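Local coordinates for fiber protein (Duck adenovirus 1, PDB 6ITX) that forms the trimeric C-terminal head of the viral fiber and probably binds a host-cell receptor during attachment and entry, at residues P224-H229 with N245-P250; F161-C166 with M265-T270. One frame throughout, in Å; residues are numbered along the deposited sequence.

Contact 1 and contact 2 lie in the same beta sheet of the fiber head, with centres about 9 Å apart. Along the chain the order is 161-166, 224-229, 245-250, 265-270, so contact 2 spans the longer loop and contact 1 falls within it. Strands 241-253 and 262-271 are antiparallel neighbours and join the two contacts. N245 N lies 2.8 Å from V268 O, a probable hydrogen bond, and the side chains of L246 and F267 pack together, as do those of V248 and M265. Contact 2 is buried within one subunit. Contact 1 reaches the other subunits, so this sheet links the core of the head to the trimer interface.

Contact 1 (P224-H229 with N245-P250). With SO4 (sulfate ion), chain N.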
loop_
_atom_site.group_PDB
_atom_site.type_symbol
_atom_site.label_atom_id
_atom_site.label_comp_id
_atom_site.label_asym_id
_atom_site.label_seq_id
_atom_site.Cartn_x
_atom_site.Cartn_y
_atom_site.Cartn_z
ATOM N N PRO A 224 -13.717 8.392 -11.468
ATOM C CA PRO A 224 -14.366 7.084 -11.682
ATOM C C PRO A 224 -13.615 5.952 -10.989
ATOM O O PRO A 224 -13.208 4.973 -11.601
ATOM C CB PRO A 224 -14.335 6.949 -13.207
ATOM C CG PRO A 224 -13.102 7.698 -13.595
ATOM C CD PRO A 224 -12.965 8.850 -12.645
ATOM N N GLY A 225 -13.425 6.086 -9.695
ATOM C CA GLY A 225 -12.650 5.064 -9.026
ATOM C C GLY A 225 -11.266 5.594 -8.704
ATOM O O GLY A 225 -10.700 6.409 -9.443
ATOM N N TYR A 226 -10.723 5.140 -7.579
ATOM C CA TYR A 226 -9.379 5.517 -7.175
ATOM C C TYR A 226 -8.904 4.533 -6.126
ATOM O O TYR A 226 -9.696 3.819 -5.505
ATOM C CB TYR A 226 -9.302 6.950 -6.627
ATOM C CG TYR A 226 -10.141 7.222 -5.393
ATOM C CD1 TYR A 226 -9.862 6.592 -4.174
ATOM C CD2 TYR A 226 -11.206 8.126 -5.432
ATOM C CE1 TYR A 226 -10.638 6.829 -3.040
ATOM C CE2 TYR A 226 -11.982 8.378 -4.305
ATOM C CZ TYR A 226 -11.686 7.732 -3.116
ATOM O OH TYR A 226 -12.446 7.969 -2.002
ATOM N N THR A 227 -7.598 4.520 -5.937
ATOM C CA THR A 227 -6.948 3.884 -4.810
ATOM C C THR A 227 -6.424 4.990 -3.917
ATOM O O THR A 227 -6.117 6.092 -4.391
ATOM C CB THR A 227 -5.804 2.987 -5.271
ATOM O OG1 THR A 227 -4.804 3.781 -5.936
ATOM C CG2 THR A 227 -6.339 1.927 -6.236
ATOM N N ARG A 228 -6.361 4.723 -2.624
ATOM C CA ARG A 228 -5.998 5.763 -1.682
ATOM C C ARG A 228 -4.742 5.367 -0.937
ATOM O O ARG A 228 -4.561 4.202 -0.574
ATOM C CB ARG A 228 -7.120 6.056 -0.689
ATOM C CG ARG A 228 -6.949 7.416 -0.057
ATOM C CD ARG A 228 -7.857 7.640 1.104
ATOM N NE ARG A 228 -7.669 6.613 2.115
ATOM C CZ ARG A 228 -8.418 6.530 3.207
ATOM N NH1 ARG A 228 -8.205 5.571 4.096
ATOM N NH2 ARG A 228 -9.378 7.424 3.404
ATOM N N HIS A 229 -3.881 6.348 -0.705
ATOM C CA HIS A 229 -2.609 6.109 -0.046
ATOM C C HIS A 229 -2.412 7.168 1.025
ATOM O O HIS A 229 -2.425 8.366 0.727
ATOM C CB HIS A 229 -1.471 6.087 -1.068
ATOM C CG HIS A 229 -1.640 5.011 -2.109
ATOM N ND1 HIS A 229 -2.507 5.129 -3.184
ATOM C CD2 HIS A 229 -1.130 3.758 -2.174
ATOM C CE1 HIS A 229 -2.470 4.023 -3.901
ATOM N NE2 HIS A 229 -1.644 3.174 -3.307
ATOM N N ASN A 245 -3.753 12.361 2.143
ATOM C CA ASN A 245 -4.201 11.250 1.329
ATOM C C ASN A 245 -3.896 11.532 -0.133
ATOM O O ASN A 245 -4.045 12.660 -0.609
ATOM C CB ASN A 245 -5.684 10.968 1.582
ATOM C CG ASN A 245 -5.884 10.137 2.851
ATOM O OD1 ASN A 245 -5.474 8.980 2.912
ATOM N ND2 ASN A 245 -6.480 10.737 3.878
ATOM N N LEU A 246 -3.396 10.510 -0.811
ATOM C CA LEU A 246 -3.123 10.551 -2.234
ATOM C C LEU A 246 -4.154 9.664 -2.906
ATOM O O LEU A 246 -4.387 8.542 -2.451
ATOM C CB LEU A 246 -1.701 10.061 -2.536
ATOM C CG LEU A 246 -1.373 9.653 -3.978
ATOM C CD1 LEU A 246 -1.474 10.835 -4.935
ATOM C CD2 LEU A 246 -0.008 9.078 -4.036
ATOM N N TYR A 247 -4.794 10.174 -3.955
ATOM C CA TYR A 247 -5.813 9.429 -4.685
ATOM C C TYR A 247 -5.320 9.256 -6.110
ATOM O O TYR A 247 -5.110 10.248 -6.819
ATOM C CB TYR A 247 -7.173 10.140 -4.660
ATOM C CG TYR A 247 -7.687 10.378 -3.266
ATOM C CD1 TYR A 247 -7.159 11.391 -2.496
ATOM C CD2 TYR A 247 -8.695 9.579 -2.709
ATOM C CE1 TYR A 247 -7.591 11.618 -1.225
ATOM C CE2 TYR A 247 -9.143 9.802 -1.422
ATOM C CZ TYR A 247 -8.569 10.831 -0.680
ATOM O OH TYR A 247 -8.961 11.126 0.608
ATOM N N VAL A 248 -5.113 8.007 -6.520
ATOM C CA VAL A 248 -4.578 7.710 -7.838
ATOM C C VAL A 248 -5.717 7.242 -8.718
ATOM O O VAL A 248 -6.524 6.393 -8.318
ATOM C CB VAL A 248 -3.468 6.652 -7.779
ATOM C CG1 VAL A 248 -2.988 6.341 -9.173
ATOM C CG2 VAL A 248 -2.341 7.108 -6.887
ATOM N N CYS A 249 -5.778 7.787 -9.905
ATOM C CA CYS A 249 -6.791 7.441 -10.872
ATOM C C CYS A 249 -6.235 7.783 -12.241
ATOM O O CYS A 249 -5.851 8.942 -12.482
ATOM C CB CYS A 249 -8.087 8.205 -10.629
ATOM S SG CYS A 249 -9.266 7.834 -11.921
ATOM N N PRO A 250 -6.146 6.814 -13.149
ATOM C CA PRO A 250 -5.670 7.125 -14.496
ATOM C C PRO A 250 -6.576 8.135 -15.191
ATOM O O PRO A 250 -7.742 8.321 -14.838
ATOM C CB PRO A 250 -5.681 5.760 -15.189
ATOM C CG PRO A 250 -5.373 4.823 -14.066
ATOM C CD PRO A 250 -6.195 5.364 -12.919
HETATM S S SO4 N . -9.062 6.228 8.030
HETATM O O1 SO4 N . -8.269 5.935 9.248
HETATM O O2 SO4 N . -8.402 5.627 6.863
HETATM O O3 SO4 N . -10.399 5.642 8.175
HETATM O O4 SO4 N . -9.129 7.678 7.765
#
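The Y247 ring packs against Y226 and R228. Its edge points at the face of Y226 in a T-shaped pair: the planes stand at 87°, and Y247 CD2 sits over the centre of the Y226 ring, 3.4 Å from Y226 CE1. One face of the Y247 ring takes R228 CG in a CH-pi contact, 3.9 Å from the ring centroid and offset toward the rim. R228 and Y247 form a non-hydrogen-bonded antiparallel pair and run side by side.

H229 is paired with L246 by two backbone hydrogen bonds, H229 N to L246 O and L246 N to H229 O, both 2.8 Å. T227 and V248 form the other hydrogen-bonded pair. This is the beta hairpin of strands 226-235 and 241-253. Y226 and T227 also pair with an antiparallel strand of the second subunit, so the sheet runs on across the trimer interface. The H229 side chain lies on the same face as T227, L246 and V248, with ND1 4.2 Å from V248 CG2.

With chi1 at -160°, R228 CG lies over the Y247 ring, and a bend at chi3 carries the guanidinium past N245 OD1. R228 CD passes 3.3 Å from N245 OD1, which lies over one face of the guanidinium. That oxygen is hydrogen-bonded to S230 OG. R228 NH1 gives a bent 2.8 Å hydrogen bond (134° at the hydrogen) to O2 of a sulfate, probably from the crystallisation liquor, which approaches near the guanidinium plane. R228 NH1 of the second and third subunits also binds this ion, so three arginines converge on one anion.

Contact 2 (F161-C166 with M265-T270); sequences FGLVLC and MVFVIT
F161 and F267 pair across adjacent antiparallel strands, 160-165 and 262-271, in the beta sheet of the fiber head. Backbone bonds set the register. F161 and F267 form one hydrogen-bonded pair, with F267 N 2.8 Å from F161 O and nearly straight at 170°. L163 and M265 form the other, with L163 N 2.8 Å from M265 O. Between them G162 and V266 make a non-hydrogen-bonded pair, with CA atoms 4.2 Å apart. G162 CA also makes a CA-H...O contact with M265 O.

The aromatic contact is the main side-chain element. The two ring planes are only 9° apart but slid, so the rings barely overlap. What lies over the F161 face is F267 CB, in a CH-pi contact 3.8 Å from the ring centroid. F161 CG sits between the backbone N and the carbonyl carbon (chi1 61°), a turn that brings its ring over the neighbouring strand. W148 meets the F161 ring at a steep angle, from outside the two strands.

Other apolar contacts extend the same buried face. I269 CD1 approaches the edge of the F161 ring, near its plane. F289 and I294 of strand 288-299 and I141 of strand 134-144 also pack against this face. Farther along, L165 CD1 lies 4.1 Å from M265 SD. L163 CD1 touches F267 CE1 at 3.5 Å.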
loop_
_atom_site.group_PDB
_atom_site.type_symbol
_atom_site.label_atom_id
_atom_site.label_comp_id
_atom_site.label_asym_id
_atom_site.label_seq_id
_atom_site.Cartn_x
_atom_site.Cartn_y
_atom_site.Cartn_z
ATOM N N PHE A 161 -4.770 19.565 -4.223
ATOM C CA PHE A 161 -4.227 19.887 -5.535
ATOM C C PHE A 161 -4.132 18.627 -6.390
ATOM O O PHE A 161 -3.994 17.512 -5.875
ATOM C CB PHE A 161 -2.870 20.589 -5.414
ATOM C CG PHE A 161 -1.791 19.773 -4.740
ATOM C CD1 PHE A 161 -1.597 19.850 -3.370
ATOM C CD2 PHE A 161 -0.931 18.972 -5.492
ATOM C CE1 PHE A 161 -0.579 19.112 -2.745
ATOM C CE2 PHE A 161 0.098 18.232 -4.884
ATOM C CZ PHE A 161 0.271 18.299 -3.514
ATOM N N GLY A 162 -4.235 18.819 -7.699
ATOM C CA GLY A 162 -4.215 17.726 -8.663
ATOM C C GLY A 162 -3.012 17.846 -9.584
ATOM O O GLY A 162 -2.642 18.947 -9.999
ATOM N N LEU A 163 -2.415 16.708 -9.901
ATOM C CA LEU A 163 -1.251 16.637 -10.768
ATOM C C LEU A 163 -1.493 15.557 -11.798
ATOM O O LEU A 163 -2.264 14.626 -11.577
ATOM C CB LEU A 163 0.022 16.275 -10.004
ATOM C CG LEU A 163 0.437 17.224 -8.894
ATOM C CD1 LEU A 163 1.387 16.491 -7.987
ATOM C CD2 LEU A 163 1.095 18.467 -9.497
ATOM N N VAL A 164 -0.809 15.657 -12.918
ATOM C CA VAL A 164 -0.831 14.587 -13.894
ATOM C C VAL A 164 0.590 14.111 -14.084
ATOM O O VAL A 164 1.524 14.920 -14.127
ATOM C CB VAL A 164 -1.463 15.031 -15.232
ATOM C CG1 VAL A 164 -1.518 13.877 -16.213
ATOM C CG2 VAL A 164 -2.874 15.610 -14.989
ATOM N N LEU A 165 0.751 12.794 -14.143
ATOM C CA LEU A 165 1.999 12.159 -14.533
ATOM C C LEU A 165 1.831 11.692 -15.961
ATOM O O LEU A 165 0.918 10.918 -16.247
ATOM C CB LEU A 165 2.334 10.960 -13.647
ATOM C CG LEU A 165 2.342 11.148 -12.141
ATOM C CD1 LEU A 165 3.192 10.045 -11.526
ATOM C CD2 LEU A 165 2.838 12.555 -11.745
ATOM N N CYS A 166 2.715 12.136 -16.849
ATOM C CA CYS A 166 2.690 11.728 -18.250
ATOM C C CYS A 166 4.033 11.113 -18.610
ATOM O O CYS A 166 4.884 11.771 -19.226
ATOM C CB CYS A 166 2.364 12.902 -19.169
ATOM S SG CYS A 166 1.939 12.343 -20.822
ATOM N N MET A 265 -3.461 12.440 -10.030
ATOM C CA MET A 265 -3.177 12.283 -8.615
ATOM C C MET A 265 -3.673 13.521 -7.909
ATOM O O MET A 265 -3.177 14.616 -8.179
ATOM C CB MET A 265 -1.689 12.099 -8.380
ATOM C CG MET A 265 -1.167 10.913 -9.141
ATOM S SD MET A 265 0.423 10.429 -8.543
ATOM C CE MET A 265 0.205 8.686 -8.495
ATOM N N VAL A 266 -4.662 13.368 -7.038
ATOM C CA VAL A 266 -5.133 14.483 -6.232
ATOM C C VAL A 266 -4.688 14.245 -4.797
ATOM O O VAL A 266 -4.823 13.131 -4.273
ATOM C CB VAL A 266 -6.655 14.685 -6.355
ATOM C CG1 VAL A 266 -7.400 13.395 -6.139
ATOM C CG2 VAL A 266 -7.110 15.765 -5.388
ATOM N N PHE A 267 -4.095 15.272 -4.197
ATOM C CA PHE A 267 -3.574 15.239 -2.835
ATOM C C PHE A 267 -4.493 16.057 -1.948
ATOM O O PHE A 267 -4.847 17.188 -2.303
ATOM C CB PHE A 267 -2.168 15.839 -2.761
ATOM C CG PHE A 267 -1.134 15.076 -3.514
ATOM C CD1 PHE A 267 -1.098 15.107 -4.888
ATOM C CD2 PHE A 267 -0.185 14.334 -2.841
ATOM C CE1 PHE A 267 -0.140 14.406 -5.572
ATOM C CE2 PHE A 267 0.772 13.618 -3.519
ATOM C CZ PHE A 267 0.802 13.655 -4.885
ATOM N N VAL A 268 -4.873 15.501 -0.802
ATOM C CA VAL A 268 -5.599 16.245 0.226
ATOM C C VAL A 268 -4.781 16.165 1.506
ATOM O O VAL A 268 -4.429 15.066 1.958
ATOM C CB VAL A 268 -7.019 15.703 0.443
ATOM C CG1 VAL A 268 -7.742 16.499 1.513
ATOM C CG2 VAL A 268 -7.785 15.754 -0.844
ATOM N N ILE A 269 -4.470 17.321 2.077
ATOM C CA ILE A 269 -3.563 17.447 3.211
ATOM C C ILE A 269 -4.281 18.299 4.244
ATOM O O ILE A 269 -4.866 19.331 3.888
ATOM C CB ILE A 269 -2.225 18.090 2.778
ATOM C CG1 ILE A 269 -1.375 17.105 1.961
ATOM C CG2 ILE A 269 -1.450 18.627 3.968
ATOM C CD1 ILE A 269 -0.138 17.761 1.291
ATOM N N THR A 270 -4.268 17.870 5.505
ATOM C CA THR A 270 -5.050 18.545 6.536
ATOM C C THR A 270 -4.175 19.084 7.669
ATOM O O THR A 270 -3.062 18.616 7.915
ATOM C CB THR A 270 -6.113 17.616 7.126
ATOM O OG1 THR A 270 -5.484 16.428 7.637
ATOM C CG2 THR A 270 -7.147 17.265 6.072
#